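Local coordinates for protein probable dipeptidase (Pseudomonas aeruginosa, PDB 3B40) that probably acts as a metal-dependent dipeptidase of the membrane dipeptidase (M19) family, splitting dipeptides into amino acids, at residues Ala64-Glu72 with Ala91-Leu102; Met105-Ala116 with Glu128-Ser136. The protein carries 11 engineered substitutions. All coordinates share one frame; numbering follows the deposited sequence.

Interactions 1 and 2 follow one another along the chain and share helix 87-108: its middle covers strand 62-68 in interaction 1, and its last turn leads, through the turn 109-112, to strand 113-115 in interaction 2. Their centres are about 18 Å apart, yet they meet in the parallel sheet, where strands 62-68 and 131-138 are neighbours. Probable hydrogen bonds run from Leu65 N to Val134 O (2.8 Å) and from Ile67 N to Ser136 O (2.7 Å), and Leu65 CD1 packs 3.7 Å from Ile133 CG1. Interaction 1 also carries a calcium ion, bound by His93 together with Asp89, whereas interaction 2 is the hydrogen-bonded pairing and packing of the edge strand 113-115.

Interaction 1 of 2, residues Ala64-Glu72 with Ala91-Leu102; sequences ALAIFGWPE and ARHQQEIRYKIL. With CA (calcium ion), chain F.
Leu65 and Ile67 press their methyl groups against helix segment 91-102, and this is the tight half of the contact. Leu65 CD1 comes within 3.4 Å of Leu102 CD2, closer than carbons usually approach. Ile67 divides its branches: CG2 rests on Gln95 CB (3.5 Å), while CD1 lies by the backbone of Tyr99 and 3.8 Å from Leu102 CD1. Farther along, Gly69, lacking a side chain, lets its CA come 3.5 Å from Ala91 O in a CA-H...O contact. Gln94, its chain extended beyond CG, accepts a hydrogen bond from Trp70 N at OE1 (2.9 Å, 162°), and its NE2 weakly returns one to Trp70 O. Arg98 reaches along Phe68; its NH2 meets Phe68 O (3.1 Å) from above the carbonyl plane, while its NE bonds to Val31 O. The loose side is the outer face of the helix, where Arg92, Ile97 and Lys100 are exposed and His93 NE2 binds a calcium ion at 2.6 Å, with Asp89 as a further ligand. Strand 64-68 and helix segment 91-102 run roughly antiparallel, at 148°; a strand covered by the helix following it is the repeating beta-alpha arrangement of a TIM-barrel-type fold, as in the M19 family.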
loop_
_atom_site.group_PDB
_atom_site.type_symbol
_atom_site.label_atom_id
_atom_site.label_comp_id
_atom_site.label_asym_id
_atom_site.label_seq_id
_atom_site.Cartn_x
_atom_site.Cartn_y
_atom_site.Cartn_z
ATOM N N ALA A 64 -9.007 -2.086 1.591
ATOM C CA ALA A 64 -8.952 -0.647 1.318
ATOM C C ALA A 64 -8.539 -0.488 -0.142
ATOM O O ALA A 64 -7.465 -0.930 -0.543
ATOM C CB ALA A 64 -7.996 0.072 2.277
ATOM N N LEU A 65 -9.445 0.091 -0.935
ATOM C CA LEU A 65 -9.209 0.363 -2.350
ATOM C C LEU A 65 -9.079 1.863 -2.564
ATOM O O LEU A 65 -10.001 2.636 -2.270
ATOM C CB LEU A 65 -10.364 -0.177 -3.197
ATOM C CG LEU A 65 -10.739 -1.641 -2.869
ATOM C CD1 LEU A 65 -11.953 -2.045 -3.691
ATOM C CD2 LEU A 65 -9.602 -2.606 -3.134
ATOM N N ALA A 66 -7.953 2.251 -3.132
ATOM C CA ALA A 66 -7.547 3.636 -3.133
ATOM C C ALA A 66 -8.018 4.369 -4.385
ATOM O O ALA A 66 -7.878 3.866 -5.500
ATOM C CB ALA A 66 -6.031 3.733 -3.016
ATOM N N ILE A 67 -8.543 5.568 -4.155
ATOM C CA ILE A 67 -8.664 6.600 -5.156
ATOM C C ILE A 67 -7.248 7.107 -5.395
ATOM O O ILE A 67 -6.651 7.774 -4.524
ATOM C CB ILE A 67 -9.529 7.784 -4.625
ATOM C CG1 ILE A 67 -10.942 7.325 -4.186
ATOM C CG2 ILE A 67 -9.532 8.943 -5.634
ATOM C CD1 ILE A 67 -11.794 6.499 -5.176
ATOM N N PHE A 68 -6.717 6.790 -6.567
ATOM C CA PHE A 68 -5.299 7.037 -6.868
ATOM C C PHE A 68 -5.168 7.725 -8.222
ATOM O O PHE A 68 -5.880 7.374 -9.180
ATOM C CB PHE A 68 -4.547 5.695 -6.901
ATOM C CG PHE A 68 -3.088 5.806 -7.284
ATOM C CD1 PHE A 68 -2.135 6.100 -6.326
ATOM C CD2 PHE A 68 -2.666 5.562 -8.604
ATOM C CE1 PHE A 68 -0.774 6.200 -6.668
ATOM C CE2 PHE A 68 -1.302 5.666 -8.954
ATOM C CZ PHE A 68 -0.367 5.987 -7.974
ATOM N N GLY A 69 -4.292 8.727 -8.285
ATOM C CA GLY A 69 -3.767 9.219 -9.555
ATOM C C GLY A 69 -2.305 9.604 -9.357
ATOM O O GLY A 69 -1.875 9.864 -8.228
ATOM N N TRP A 70 -1.539 9.627 -10.449
ATOM C CA TRP A 70 -0.147 10.078 -10.423
ATOM C C TRP A 70 0.297 10.496 -11.830
ATOM O O TRP A 70 -0.495 10.356 -12.770
ATOM C CB TRP A 70 0.743 8.964 -9.839
ATOM C CG TRP A 70 1.151 7.938 -10.810
ATOM C CD1 TRP A 70 0.363 7.303 -11.729
ATOM C CD2 TRP A 70 2.459 7.403 -10.955
ATOM N NE1 TRP A 70 1.111 6.390 -12.443
ATOM C CE2 TRP A 70 2.405 6.439 -11.988
ATOM C CE3 TRP A 70 3.686 7.635 -10.297
ATOM C CZ2 TRP A 70 3.544 5.713 -12.397
ATOM C CZ3 TRP A 70 4.815 6.916 -10.710
ATOM C CH2 TRP A 70 4.727 5.957 -11.736
ATOM N N PRO A 71 1.544 11.031 -11.985
ATOM C CA PRO A 71 2.016 11.510 -13.299
ATOM C C PRO A 71 2.478 10.358 -14.198
ATOM O O PRO A 71 3.674 10.240 -14.508
ATOM C CB PRO A 71 3.201 12.443 -12.949
ATOM C CG PRO A 71 3.257 12.498 -11.399
ATOM C CD PRO A 71 2.566 11.236 -10.944
ATOM N N GLU A 72 1.519 9.514 -14.569
ATOM C CA GLU A 72 1.692 8.380 -15.469
ATOM C C GLU A 72 2.529 8.713 -16.707
ATOM O O GLU A 72 2.211 9.645 -17.447
ATOM C CB GLU A 72 0.307 7.831 -15.884
ATOM C CG GLU A 72 0.357 6.543 -16.708
ATOM C CD GLU A 72 1.082 5.414 -15.990
ATOM O OE1 GLU A 72 0.557 4.955 -14.949
ATOM O OE2 GLU A 72 2.165 4.973 -16.464
ATOM N N ALA A 91 -4.160 12.887 -13.846
ATOM C CA ALA A 91 -4.126 12.189 -12.573
ATOM C C ALA A 91 -5.490 12.307 -11.880
ATOM O O ALA A 91 -5.945 11.353 -11.254
ATOM C CB ALA A 91 -2.978 12.727 -11.690
ATOM N N ARG A 92 -6.157 13.453 -12.046
ATOM C CA ARG A 92 -7.536 13.662 -11.540
ATOM C C ARG A 92 -8.575 12.785 -12.247
ATOM O O ARG A 92 -9.498 12.260 -11.622
ATOM C CB ARG A 92 -7.949 15.116 -11.663
ATOM C CG ARG A 92 -7.222 16.062 -10.729
ATOM C CD ARG A 92 -7.915 17.446 -10.690
ATOM N NE ARG A 92 -7.089 18.362 -9.908
ATOM C CZ ARG A 92 -6.440 19.415 -10.403
ATOM N NH1 ARG A 92 -6.570 19.750 -11.694
ATOM N NH2 ARG A 92 -5.698 20.152 -9.588
ATOM N N HIS A 93 -8.418 12.625 -13.554
ATOM C CA HIS A 93 -9.221 11.661 -14.307
ATOM C C HIS A 93 -9.039 10.213 -13.824
ATOM O O HIS A 93 -10.002 9.479 -13.748
ATOM C CB HIS A 93 -8.903 11.763 -15.792
ATOM C CG HIS A 93 -9.316 13.065 -16.406
ATOM N ND1 HIS A 93 -8.872 13.478 -17.646
ATOM C CD2 HIS A 93 -10.120 14.054 -15.945
ATOM C CE1 HIS A 93 -9.390 14.660 -17.923
ATOM N NE2 HIS A 93 -10.150 15.033 -16.906
ATOM N N GLN A 94 -7.813 9.828 -13.487
ATOM C CA GLN A 94 -7.512 8.505 -12.907
ATOM C C GLN A 94 -8.276 8.320 -11.570
ATOM O O GLN A 94 -8.833 7.243 -11.317
ATOM C CB GLN A 94 -6.002 8.313 -12.692
ATOM C CG GLN A 94 -5.126 8.360 -13.962
ATOM C CD GLN A 94 -3.641 8.705 -13.707
ATOM O OE1 GLN A 94 -3.071 8.401 -12.650
ATOM N NE2 GLN A 94 -3.009 9.348 -14.698
ATOM N N GLN A 95 -8.329 9.375 -10.740
ATOM C CA GLN A 95 -9.067 9.331 -9.459
ATOM C C GLN A 95 -10.557 9.192 -9.711
ATOM O O GLN A 95 -11.231 8.400 -9.053
ATOM C CB GLN A 95 -8.869 10.590 -8.620
ATOM C CG GLN A 95 -7.461 10.911 -8.140
ATOM C CD GLN A 95 -7.479 12.152 -7.268
ATOM O OE1 GLN A 95 -7.913 13.233 -7.707
ATOM N NE2 GLN A 95 -7.011 12.018 -6.034
ATOM N N GLU A 96 -11.075 9.974 -10.653
ATOM C CA GLU A 96 -12.508 9.939 -10.923
ATOM C C GLU A 96 -12.959 8.565 -11.465
ATOM O O GLU A 96 -14.006 8.082 -11.093
ATOM C CB GLU A 96 -12.913 11.057 -11.869
ATOM C CG GLU A 96 -12.855 12.462 -11.244
ATOM C CD GLU A 96 -13.867 12.678 -10.104
ATOM O OE1 GLU A 96 -15.034 12.232 -10.211
ATOM O OE2 GLU A 96 -13.491 13.315 -9.100
ATOM N N ILE A 97 -12.163 7.975 -12.357
ATOM C CA ILE A 97 -12.400 6.636 -12.863
ATOM C C ILE A 97 -12.498 5.642 -11.716
ATOM O O ILE A 97 -13.453 4.858 -11.653
ATOM C CB ILE A 97 -11.326 6.224 -13.912
ATOM C CG1 ILE A 97 -11.516 7.084 -15.185
ATOM C CG2 ILE A 97 -11.412 4.698 -14.236
ATOM C CD1 ILE A 97 -10.492 6.885 -16.228
ATOM N N ARG A 98 -11.532 5.692 -10.796
ATOM C CA ARG A 98 -11.508 4.744 -9.668
ATOM C C ARG A 98 -12.724 4.898 -8.752
ATOM O O ARG A 98 -13.321 3.897 -8.310
ATOM C CB ARG A 98 -10.163 4.797 -8.942
ATOM C CG ARG A 98 -9.085 4.076 -9.755
ATOM C CD ARG A 98 -7.699 4.227 -9.189
ATOM N NE ARG A 98 -6.816 3.215 -9.750
ATOM C CZ ARG A 98 -5.757 3.481 -10.513
ATOM N NH1 ARG A 98 -5.032 2.480 -10.990
ATOM N NH2 ARG A 98 -5.432 4.748 -10.809
ATOM N N TYR A 99 -13.140 6.147 -8.537
ATOM C CA TYR A 99 -14.378 6.433 -7.798
ATOM C C TYR A 99 -15.624 5.844 -8.469
ATOM O O TYR A 99 -16.501 5.296 -7.806
ATOM C CB TYR A 99 -14.559 7.954 -7.620
ATOM C CG TYR A 99 -15.759 8.301 -6.768
ATOM C CD1 TYR A 99 -15.698 8.195 -5.380
ATOM C CD2 TYR A 99 -16.953 8.726 -7.345
ATOM C CE1 TYR A 99 -16.796 8.515 -4.585
ATOM C CE2 TYR A 99 -18.073 9.037 -6.546
ATOM C CZ TYR A 99 -17.974 8.921 -5.178
ATOM O OH TYR A 99 -19.044 9.224 -4.379
ATOM N N LYS A 100 -15.717 5.978 -9.784
ATOM C CA LYS A 100 -16.868 5.438 -10.504
ATOM C C LYS A 100 -16.887 3.909 -10.469
ATOM O O LYS A 100 -17.956 3.303 -10.397
ATOM C CB LYS A 100 -16.890 5.925 -11.947
ATOM C CG LYS A 100 -17.552 7.290 -12.134
ATOM C CD LYS A 100 -17.347 7.781 -13.573
ATOM C CE LYS A 100 -18.080 6.889 -14.610
ATOM N NZ LYS A 100 -19.346 7.489 -15.131
ATOM N N ILE A 101 -15.707 3.290 -10.514
ATOM C CA ILE A 101 -15.603 1.822 -10.371
ATOM C C ILE A 101 -16.181 1.319 -9.031
ATOM O O ILE A 101 -16.988 0.351 -8.985
ATOM C CB ILE A 101 -14.137 1.330 -10.563
ATOM C CG1 ILE A 101 -13.694 1.517 -12.022
ATOM C CG2 ILE A 101 -13.967 -0.179 -10.116
ATOM C CD1 ILE A 101 -12.203 1.133 -12.277
ATOM N N LEU A 102 -15.788 1.987 -7.952
ATOM C CA LEU A 102 -16.143 1.590 -6.586
ATOM C C LEU A 102 -17.615 1.777 -6.283
ATOM O O LEU A 102 -18.276 0.871 -5.788
ATOM C CB LEU A 102 -15.286 2.341 -5.551
ATOM C CG LEU A 102 -13.775 2.034 -5.570
ATOM C CD1 LEU A 102 -13.025 2.915 -4.591
ATOM C CD2 LEU A 102 -13.552 0.548 -5.224
HETATM CA CA CA F . -10.499 17.585 -16.371
HETATM O O HOH W 1 -4.783 10.272 -5.263
#

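Interaction 2 of 2, residues Met105-Ala116 with Glu128-Ser136; sequences MVRDFPNQVGIA and EGKFAIVMS
Ile133 supplies the main bump of this contact, and Val113, Ile115 and Met105 form the hollow that receives it. Its CG1 stands anti to the carbonyl carbon (chi1 -69°), which carries CD1 to Val113 CG1 (3.6 Å) and to the sulfur of Met105 (4.1 Å), in the last turn of helix 87-108. Behind this, Ile115 CG1 lies against Ile133 CB, and its tip, CD1, touches Met135 CE (3.8 Å); the flexible methionine bends at its last torsion to meet it. Val113 CG1 also approaches the edge of the Phe131 ring, whose far end turns away toward Leu52 and Ala55 of helix 52-58. Branched residues suit this face because their short, broad side chains interlock between neighbouring strands. On the opposite face Gly114 has no side chain, while Ala132 meets Phe122 and Leu125 and Val134 meets Phe122 of helix 119-127.

The strands are parallel, and their backbones are joined by four hydrogen bonds. Gly114 is held through both its groups, N to Phe131 O (3.0 Å) and O to Ile133 N (2.8 Å); Phe131 N to Gln112 O and Ala116 N to Ile133 O extend the pattern. At the exposed end, the aliphatic part of Lys130 runs past the turn, CG 3.7 Å from Asn111 O, and its NZ forms a salt bridge with Glu128 OE1 (2.6 Å), whose other oxygen pairs with Arg124. Water there joins Asn111 O to Glu128 O; at the other, buried end a second water joins Ala116 O to Met135 N. The chemistry is thus divided: hydrocarbon fills the space between the Ile133 face of the sheet and helices 87-108 and 52-58, backbone amides and carbonyls satisfy one another between the strands, and charge and one of the two waters sit at the exposed turn.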
loop_
_atom_site.group_PDB
_atom_site.type_symbol
_atom_site.label_atom_id
_atom_site.label_comp_id
_atom_site.label_asym_id
_atom_site.label_seq_id
_atom_site.Cartn_x
_atom_site.Cartn_y
_atom_site.Cartn_z
ATOM N N MET A 105 -19.632 -0.717 -8.312
ATOM C CA MET A 105 -19.630 -2.100 -7.816
ATOM C C MET A 105 -20.781 -2.283 -6.846
ATOM O O MET A 105 -21.443 -3.300 -6.878
ATOM C CB MET A 105 -18.302 -2.485 -7.094
ATOM C CG MET A 105 -17.056 -2.581 -7.979
ATOM S SD MET A 105 -15.451 -2.724 -7.100
ATOM C CE MET A 105 -15.647 -4.345 -6.385
ATOM N N VAL A 106 -21.008 -1.285 -5.996
ATOM C CA VAL A 106 -22.109 -1.276 -5.030
ATOM C C VAL A 106 -23.454 -1.115 -5.744
ATOM O O VAL A 106 -24.447 -1.756 -5.370
ATOM C CB VAL A 106 -21.939 -0.128 -3.999
ATOM C CG1 VAL A 106 -23.136 -0.075 -3.042
ATOM C CG2 VAL A 106 -20.627 -0.285 -3.218
ATOM N N ARG A 107 -23.483 -0.272 -6.773
ATOM C CA ARG A 107 -24.693 -0.116 -7.592
ATOM C C ARG A 107 -25.102 -1.429 -8.282
ATOM O O ARG A 107 -26.258 -1.841 -8.199
ATOM C CB ARG A 107 -24.505 0.976 -8.638
ATOM C CG ARG A 107 -25.792 1.297 -9.415
ATOM C CD ARG A 107 -25.570 2.319 -10.537
ATOM N NE ARG A 107 -24.590 1.850 -11.516
ATOM C CZ ARG A 107 -23.410 2.436 -11.728
ATOM N NH1 ARG A 107 -23.074 3.519 -11.032
ATOM N NH2 ARG A 107 -22.567 1.938 -12.630
ATOM N N ASP A 108 -24.150 -2.073 -8.953
ATOM C CA ASP A 108 -24.417 -3.282 -9.723
ATOM C C ASP A 108 -24.553 -4.533 -8.878
ATOM O O ASP A 108 -25.276 -5.470 -9.267
ATOM C CB ASP A 108 -23.319 -3.510 -10.759
ATOM C CG ASP A 108 -23.211 -2.378 -11.760
ATOM O OD1 ASP A 108 -24.075 -1.478 -11.752
ATOM O OD2 ASP A 108 -22.253 -2.394 -12.564
ATOM N N PHE A 109 -23.881 -4.558 -7.724
ATOM C CA PHE A 109 -23.841 -5.765 -6.885
ATOM C C PHE A 109 -24.231 -5.513 -5.421
ATOM O O PHE A 109 -23.440 -5.808 -4.530
ATOM C CB PHE A 109 -22.432 -6.379 -6.976
ATOM C CG PHE A 109 -22.030 -6.721 -8.374
ATOM C CD1 PHE A 109 -22.439 -7.916 -8.945
ATOM C CD2 PHE A 109 -21.294 -5.829 -9.148
ATOM C CE1 PHE A 109 -22.111 -8.221 -10.271
ATOM C CE2 PHE A 109 -20.952 -6.136 -10.462
ATOM C CZ PHE A 109 -21.359 -7.330 -11.021
ATOM N N PRO A 110 -25.435 -4.949 -5.167
ATOM C CA PRO A 110 -25.800 -4.517 -3.800
ATOM C C PRO A 110 -25.889 -5.610 -2.735
ATOM O O PRO A 110 -25.692 -5.320 -1.554
ATOM C CB PRO A 110 -27.169 -3.849 -3.987
ATOM C CG PRO A 110 -27.710 -4.488 -5.244
ATOM C CD PRO A 110 -26.512 -4.628 -6.125
ATOM N N ASN A 111 -26.192 -6.842 -3.131
ATOM C CA ASN A 111 -26.232 -7.945 -2.175
ATOM C C ASN A 111 -24.839 -8.508 -1.935
ATOM O O ASN A 111 -24.656 -9.364 -1.090
ATOM C CB ASN A 111 -27.158 -9.064 -2.665
ATOM C CG ASN A 111 -28.554 -8.565 -2.997
ATOM O OD1 ASN A 111 -29.160 -7.828 -2.220
ATOM N ND2 ASN A 111 -29.055 -8.936 -4.176
ATOM N N GLN A 112 -23.852 -8.042 -2.691
ATOM C CA GLN A 112 -22.520 -8.667 -2.638
ATOM C C GLN A 112 -21.407 -7.745 -2.126
ATOM O O GLN A 112 -20.368 -8.232 -1.649
ATOM C CB GLN A 112 -22.135 -9.221 -4.013
ATOM C CG GLN A 112 -22.921 -10.441 -4.480
ATOM C CD GLN A 112 -22.204 -11.186 -5.587
ATOM O OE1 GLN A 112 -21.249 -11.945 -5.343
ATOM N NE2 GLN A 112 -22.647 -10.975 -6.818
ATOM N N VAL A 113 -21.610 -6.432 -2.262
ATOM C CA VAL A 113 -20.588 -5.413 -1.958
ATOM C C VAL A 113 -21.189 -4.190 -1.290
ATOM O O VAL A 113 -22.265 -3.750 -1.671
ATOM C CB VAL A 113 -19.920 -4.864 -3.251
ATOM C CG1 VAL A 113 -18.599 -4.205 -2.920
ATOM C CG2 VAL A 113 -19.728 -5.962 -4.296
ATOM N N GLY A 114 -20.478 -3.628 -0.309
ATOM C CA GLY A 114 -20.773 -2.274 0.168
ATOM C C GLY A 114 -19.510 -1.453 0.463
ATOM O O GLY A 114 -18.417 -1.990 0.560
ATOM N N ILE A 115 -19.682 -0.152 0.675
ATOM C CA ILE A 115 -18.582 0.687 1.155
ATOM C C ILE A 115 -18.791 0.970 2.642
ATOM O O ILE A 115 -19.878 1.369 3.053
ATOM C CB ILE A 115 -18.447 1.995 0.330
ATOM C CG1 ILE A 115 -18.158 1.661 -1.136
ATOM C CG2 ILE A 115 -17.297 2.877 0.867
ATOM C CD1 ILE A 115 -18.294 2.877 -2.110
ATOM N N ALA A 116 -17.759 0.715 3.441
ATOM C CA ALA A 116 -17.749 1.012 4.876
ATOM C C ALA A 116 -17.261 2.436 5.168
ATOM O O ALA A 116 -16.155 2.821 4.762
ATOM C CB ALA A 116 -16.858 0.015 5.578
ATOM N N GLU A 128 -23.560 -9.206 7.080
ATOM C CA GLU A 128 -24.496 -9.317 5.958
ATOM C C GLU A 128 -23.935 -10.142 4.798
ATOM O O GLU A 128 -24.651 -10.417 3.821
ATOM C CB GLU A 128 -24.841 -7.915 5.445
ATOM C CG GLU A 128 -25.666 -7.066 6.383
ATOM C CD GLU A 128 -25.886 -5.641 5.863
ATOM O OE1 GLU A 128 -25.678 -5.388 4.654
ATOM O OE2 GLU A 128 -26.280 -4.755 6.653
ATOM N N GLY A 129 -22.658 -10.504 4.875
ATOM C CA GLY A 129 -22.005 -11.254 3.805
ATOM C C GLY A 129 -21.656 -10.428 2.571
ATOM O O GLY A 129 -21.550 -10.961 1.451
ATOM N N LYS A 130 -21.495 -9.126 2.760
ATOM C CA LYS A 130 -21.097 -8.252 1.661
ATOM C C LYS A 130 -19.610 -7.905 1.811
ATOM O O LYS A 130 -19.165 -7.580 2.902
ATOM C CB LYS A 130 -21.911 -6.949 1.672
ATOM C CG LYS A 130 -23.425 -7.086 1.498
ATOM C CD LYS A 130 -24.068 -5.731 1.715
ATOM C CE LYS A 130 -25.532 -5.697 1.326
ATOM N NZ LYS A 130 -26.347 -6.338 2.344
ATOM N N PHE A 131 -18.856 -7.985 0.722
ATOM C CA PHE A 131 -17.467 -7.542 0.716
ATOM C C PHE A 131 -17.441 -6.058 1.079
ATOM O O PHE A 131 -18.132 -5.241 0.467
ATOM C CB PHE A 131 -16.853 -7.745 -0.661
ATOM C CG PHE A 131 -15.386 -7.396 -0.744
ATOM C CD1 PHE A 131 -14.416 -8.281 -0.272
ATOM C CD2 PHE A 131 -14.971 -6.195 -1.329
ATOM C CE1 PHE A 131 -13.051 -7.975 -0.386
ATOM C CE2 PHE A 131 -13.603 -5.878 -1.435
ATOM C CZ PHE A 131 -12.656 -6.766 -0.949
ATOM N N ALA A 132 -16.628 -5.724 2.073
ATOM C CA ALA A 132 -16.576 -4.353 2.594
ATOM C C ALA A 132 -15.395 -3.563 2.030
ATOM O O ALA A 132 -14.215 -3.809 2.351
ATOM C CB ALA A 132 -16.554 -4.358 4.103
ATOM N N ILE A 133 -15.717 -2.632 1.151
ATOM C CA ILE A 133 -14.714 -1.714 0.610
ATOM C C ILE A 133 -14.474 -0.583 1.586
ATOM O O ILE A 133 -15.428 0.053 2.056
ATOM C CB ILE A 133 -15.178 -1.120 -0.729
ATOM C CG1 ILE A 133 -15.187 -2.200 -1.816
ATOM C CG2 ILE A 133 -14.301 0.100 -1.143
ATOM C CD1 ILE A 133 -15.899 -1.762 -3.097
ATOM N N VAL A 134 -13.204 -0.332 1.898
ATOM C CA VAL A 134 -12.824 0.879 2.595
ATOM C C VAL A 134 -12.206 1.782 1.521
ATOM O O VAL A 134 -11.245 1.390 0.852
ATOM C CB VAL A 134 -11.832 0.602 3.752
ATOM C CG1 VAL A 134 -11.262 1.925 4.298
ATOM C CG2 VAL A 134 -12.526 -0.206 4.857
ATOM N N MET A 135 -12.829 2.937 1.292
ATOM C CA MET A 135 -12.421 3.814 0.208
ATOM C C MET A 135 -11.252 4.592 0.750
ATOM O O MET A 135 -11.398 5.334 1.716
ATOM C CB MET A 135 -13.510 4.816 -0.162
ATOM C CG MET A 135 -13.128 5.715 -1.361
ATOM S SD MET A 135 -14.474 6.816 -1.994
ATOM C CE MET A 135 -15.612 5.551 -2.593
ATOM N N SER A 136 -10.089 4.409 0.136
ATOM C CA SER A 136 -8.903 5.151 0.586
ATOM C C SER A 136 -8.490 6.067 -0.558
ATOM O O SER A 136 -9.159 6.097 -1.587
ATOM C CB SER A 136 -7.784 4.196 1.003
ATOM O OG SER A 136 -7.504 3.249 -0.027
HETATM O O HOH W 2 -25.963 -9.888 1.098
HETATM O O HOH W 3 -14.699 4.294 3.050
#